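Long-range contact in ABC sugar (Ribose) transporter, periplasmic substrate-binding subunit (Rhodobacter sphaeroides, PDB 3L49), which probably binds a sugar in the periplasm as the substrate-binding subunit of an ABC transporter: residues 183-188 / 209-215. Residues are numbered along the deposited sequence.
Sequences LTKYPN and ALQAAGR
Consecutive helices on one face of an alpha/beta sheet can pack side by side, and here, at their C-terminal ends, one leucine and one arginine bury most of the surface. Helix 171-185 runs to Lys185, and Tyr186 leaves helical angles (phi/psi -122/81); helix 200-212 closes in a Schellman motif at Gly214 (phi 74°), with Arg215 N bonded to Leu210 O (3.0 Å) and Gly214 N to Gln211 O (3.0 Å). The backbones are nearest at Leu183 and Ala213, CA to CA 8.2 Å. Leu183 (m, t) points toward the second helix, its CD1 3.8 Å from Ala213 CB and its CD2 3.9 Å from Leu210 CD2. Just past the Schellman turn, Arg215 (chi1 m, chi2 m) reaches across to the turn after helix 171-185: Leu183 CD2 covers one guanidinium face, 3.6 Å from NH1, and Pro187 O lies over the opposite one. Tyr186 O sits at its edge, 3.0 Å from Arg215 NH1. Ile218, touching both leucines, continues the apolar patch. Such packing joins successive helices of the alpha/beta Rossmann-like lobe of periplasmic binding proteins, flanking its parallel strands.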
ATOM      1  N   LEU A 183     -15.136  14.606 -14.254  1.00 37.51           N
ATOM      2  CA  LEU A 183     -15.663  15.951 -13.982  1.00 43.19           C
ATOM      3  C   LEU A 183     -16.412  16.519 -15.189  1.00 48.89           C
ATOM      4  O   LEU A 183     -17.339  17.316 -15.032  1.00 51.22           O
ATOM      5  CB  LEU A 183     -14.538  16.910 -13.589  1.00 41.09           C
ATOM      6  CG  LEU A 183     -13.875  16.743 -12.218  1.00 48.14           C
ATOM      7  CD1 LEU A 183     -12.511  17.428 -12.183  1.00 31.37           C
ATOM      8  CD2 LEU A 183     -14.772  17.264 -11.100  1.00 50.32           C
ATOM      9  N   THR A 184     -15.983  16.117 -16.387  1.00 49.12           N
ATOM     10  CA  THR A 184     -16.668  16.470 -17.630  1.00 53.91           C
ATOM     11  C   THR A 184     -18.007  15.745 -17.685  1.00 52.88           C
ATOM     12  O   THR A 184     -19.037  16.360 -17.990  1.00 50.92           O
ATOM     13  CB  THR A 184     -15.800  16.140 -18.883  1.00 52.58           C
ATOM     14  OG1 THR A 184     -14.709  17.063 -18.963  1.00 53.77           O
ATOM     15  CG2 THR A 184     -16.612  16.229 -20.177  1.00 49.70           C
ATOM     16  N   LYS A 185     -17.980  14.452 -17.358  1.00 49.35           N
ATOM     17  CA  LYS A 185     -19.183  13.618 -17.338  1.00 51.65           C
ATOM     18  C   LYS A 185     -20.167  14.063 -16.250  1.00 49.81           C
ATOM     19  O   LYS A 185     -21.375  14.061 -16.475  1.00 53.82           O
ATOM     20  CB  LYS A 185     -18.823  12.128 -17.188  1.00 45.70           C
ATOM     21  CG  LYS A 185     -19.978  11.176 -17.519  1.00 52.76           C
ATOM     22  CD  LYS A 185     -19.685   9.715 -17.154  1.00 60.36           C
ATOM     23  CE  LYS A 185     -19.273   8.867 -18.357  1.00 64.18           C
ATOM     24  NZ  LYS A 185     -17.830   9.011 -18.708  1.00 71.44           N
ATOM     25  N   TYR A 186     -19.645  14.468 -15.091  1.00 52.95           N
ATOM     26  CA  TYR A 186     -20.477  14.944 -13.976  1.00 51.31           C
ATOM     27  C   TYR A 186     -20.127  16.375 -13.541  1.00 52.13           C
ATOM     28  O   TYR A 186     -19.411  16.572 -12.552  1.00 51.30           O
ATOM     29  CB  TYR A 186     -20.390  13.982 -12.787  1.00 46.64           C
ATOM     30  CG  TYR A 186     -20.664  12.547 -13.151  1.00 42.10           C
ATOM     31  CD1 TYR A 186     -21.946  12.133 -13.523  1.00 50.38           C
ATOM     32  CD2 TYR A 186     -19.640  11.601 -13.131  1.00 42.12           C
ATOM     33  CE1 TYR A 186     -22.201  10.809 -13.871  1.00 51.61           C
ATOM     34  CE2 TYR A 186     -19.881  10.278 -13.474  1.00 55.19           C
ATOM     35  CZ  TYR A 186     -21.165   9.887 -13.843  1.00 52.79           C
ATOM     36  OH  TYR A 186     -21.405   8.576 -14.183  1.00 43.75           O
ATOM     37  N   PRO A 187     -20.648  17.381 -14.270  1.00 51.17           N
ATOM     38  CA  PRO A 187     -20.260  18.771 -14.021  1.00 50.29           C
ATOM     39  C   PRO A 187     -20.979  19.463 -12.856  1.00 50.61           C
ATOM     40  O   PRO A 187     -20.434  20.406 -12.286  1.00 43.59           O
ATOM     41  CB  PRO A 187     -20.605  19.466 -15.337  1.00 51.44           C
ATOM     42  CG  PRO A 187     -21.743  18.667 -15.898  1.00 51.26           C
ATOM     43  CD  PRO A 187     -21.630  17.264 -15.368  1.00 48.28           C
ATOM     44  N   ASN A 188     -22.176  18.997 -12.507  1.00 54.40           N
ATOM     45  CA  ASN A 188     -23.043  19.695 -11.553  1.00 59.13           C
ATOM     46  C   ASN A 188     -22.554  19.619 -10.113  1.00 61.96           C
ATOM     47  O   ASN A 188     -21.873  18.669  -9.725  1.00 64.62           O
ATOM     48  CB  ASN A 188     -24.479  19.187 -11.674  1.00 58.72           C
ATOM     49  CG  ASN A 188     -24.929  19.071 -13.117  1.00 62.44           C
ATOM     50  OD1 ASN A 188     -25.145  20.075 -13.791  1.00 56.38           O
ATOM     51  ND2 ASN A 188     -25.056  17.838 -13.603  1.00 65.66           N
ATOM     52  N   ALA A 209      -5.927  17.669 -10.523  1.00 14.82           N
ATOM     53  CA  ALA A 209      -7.019  17.812 -11.490  1.00 20.02           C
ATOM     54  C   ALA A 209      -8.195  18.641 -10.975  1.00 28.47           C
ATOM     55  O   ALA A 209      -8.708  19.495 -11.698  1.00 37.07           O
ATOM     56  CB  ALA A 209      -7.514  16.431 -11.948  1.00 18.24           C
ATOM     57  N   LEU A 210      -8.627  18.371  -9.742  1.00 32.20           N
ATOM     58  CA  LEU A 210      -9.730  19.108  -9.107  1.00 28.10           C
ATOM     59  C   LEU A 210      -9.372  20.566  -8.918  1.00 31.60           C
ATOM     60  O   LEU A 210     -10.208  21.453  -9.115  1.00 31.18           O
ATOM     61  CB  LEU A 210     -10.070  18.509  -7.733  1.00 30.09           C
ATOM     62  CG  LEU A 210     -10.707  17.119  -7.648  1.00 20.68           C
ATOM     63  CD1 LEU A 210     -10.795  16.684  -6.188  1.00 15.55           C
ATOM     64  CD2 LEU A 210     -12.083  17.080  -8.316  1.00 26.91           C
ATOM     65  N   GLN A 211      -8.123  20.792  -8.517  1.00 25.06           N
ATOM     66  CA  GLN A 211      -7.560  22.118  -8.366  1.00 27.26           C
ATOM     67  C   GLN A 211      -7.592  22.878  -9.692  1.00 27.55           C
ATOM     68  O   GLN A 211      -8.094  24.000  -9.756  1.00 25.27           O
ATOM     69  CB  GLN A 211      -6.135  21.997  -7.839  1.00 25.94           C
ATOM     70  CG  GLN A 211      -5.685  23.159  -7.022  1.00 38.99           C
ATOM     71  CD  GLN A 211      -5.084  22.734  -5.697  1.00 47.84           C
ATOM     72  OE1 GLN A 211      -5.226  23.438  -4.698  1.00 45.46           O
ATOM     73  NE2 GLN A 211      -4.412  21.581  -5.679  1.00 37.92           N
ATOM     74  N   ALA A 212      -7.100  22.240 -10.752  1.00 27.50           N
ATOM     75  CA  ALA A 212      -7.139  22.813 -12.098  1.00 32.40           C
ATOM     76  C   ALA A 212      -8.572  23.059 -12.614  1.00 35.56           C
ATOM     77  O   ALA A 212      -8.791  23.946 -13.452  1.00 25.58           O
ATOM     78  CB  ALA A 212      -6.356  21.937 -13.075  1.00 29.95           C
ATOM     79  N   ALA A 213      -9.535  22.288 -12.103  1.00 23.05           N
ATOM     80  CA  ALA A 213     -10.940  22.454 -12.484  1.00 22.64           C
ATOM     81  C   ALA A 213     -11.627  23.530 -11.653  1.00 25.00           C
ATOM     82  O   ALA A 213     -12.756  23.916 -11.943  1.00 29.79           O
ATOM     83  CB  ALA A 213     -11.678  21.138 -12.367  1.00 19.19           C
ATOM     84  N   GLY A 214     -10.936  24.000 -10.612  1.00 39.09           N
ATOM     85  CA  GLY A 214     -11.458  25.016  -9.697  1.00 33.19           C
ATOM     86  C   GLY A 214     -12.516  24.511  -8.734  1.00 36.76           C
ATOM     87  O   GLY A 214     -13.239  25.309  -8.137  1.00 36.54           O
ATOM     88  N   ARG A 215     -12.599  23.188  -8.578  1.00 41.49           N
ATOM     89  CA  ARG A 215     -13.566  22.543  -7.688  1.00 41.61           C
ATOM     90  C   ARG A 215     -13.046  22.439  -6.250  1.00 48.98           C
ATOM     91  O   ARG A 215     -12.210  21.580  -5.944  1.00 46.99           O
ATOM     92  CB  ARG A 215     -13.923  21.144  -8.198  1.00 39.56           C
ATOM     93  CG  ARG A 215     -14.435  21.081  -9.624  1.00 34.55           C
ATOM     94  CD  ARG A 215     -15.902  21.441  -9.721  1.00 38.22           C
ATOM     95  NE  ARG A 215     -16.593  20.490 -10.590  1.00 55.24           N
ATOM     96  CZ  ARG A 215     -17.480  19.589 -10.173  1.00 41.75           C
ATOM     97  NH1 ARG A 215     -18.037  18.758 -11.049  1.00 34.09           N
ATOM     98  NH2 ARG A 215     -17.817  19.523  -8.887  1.00 47.03           N
TER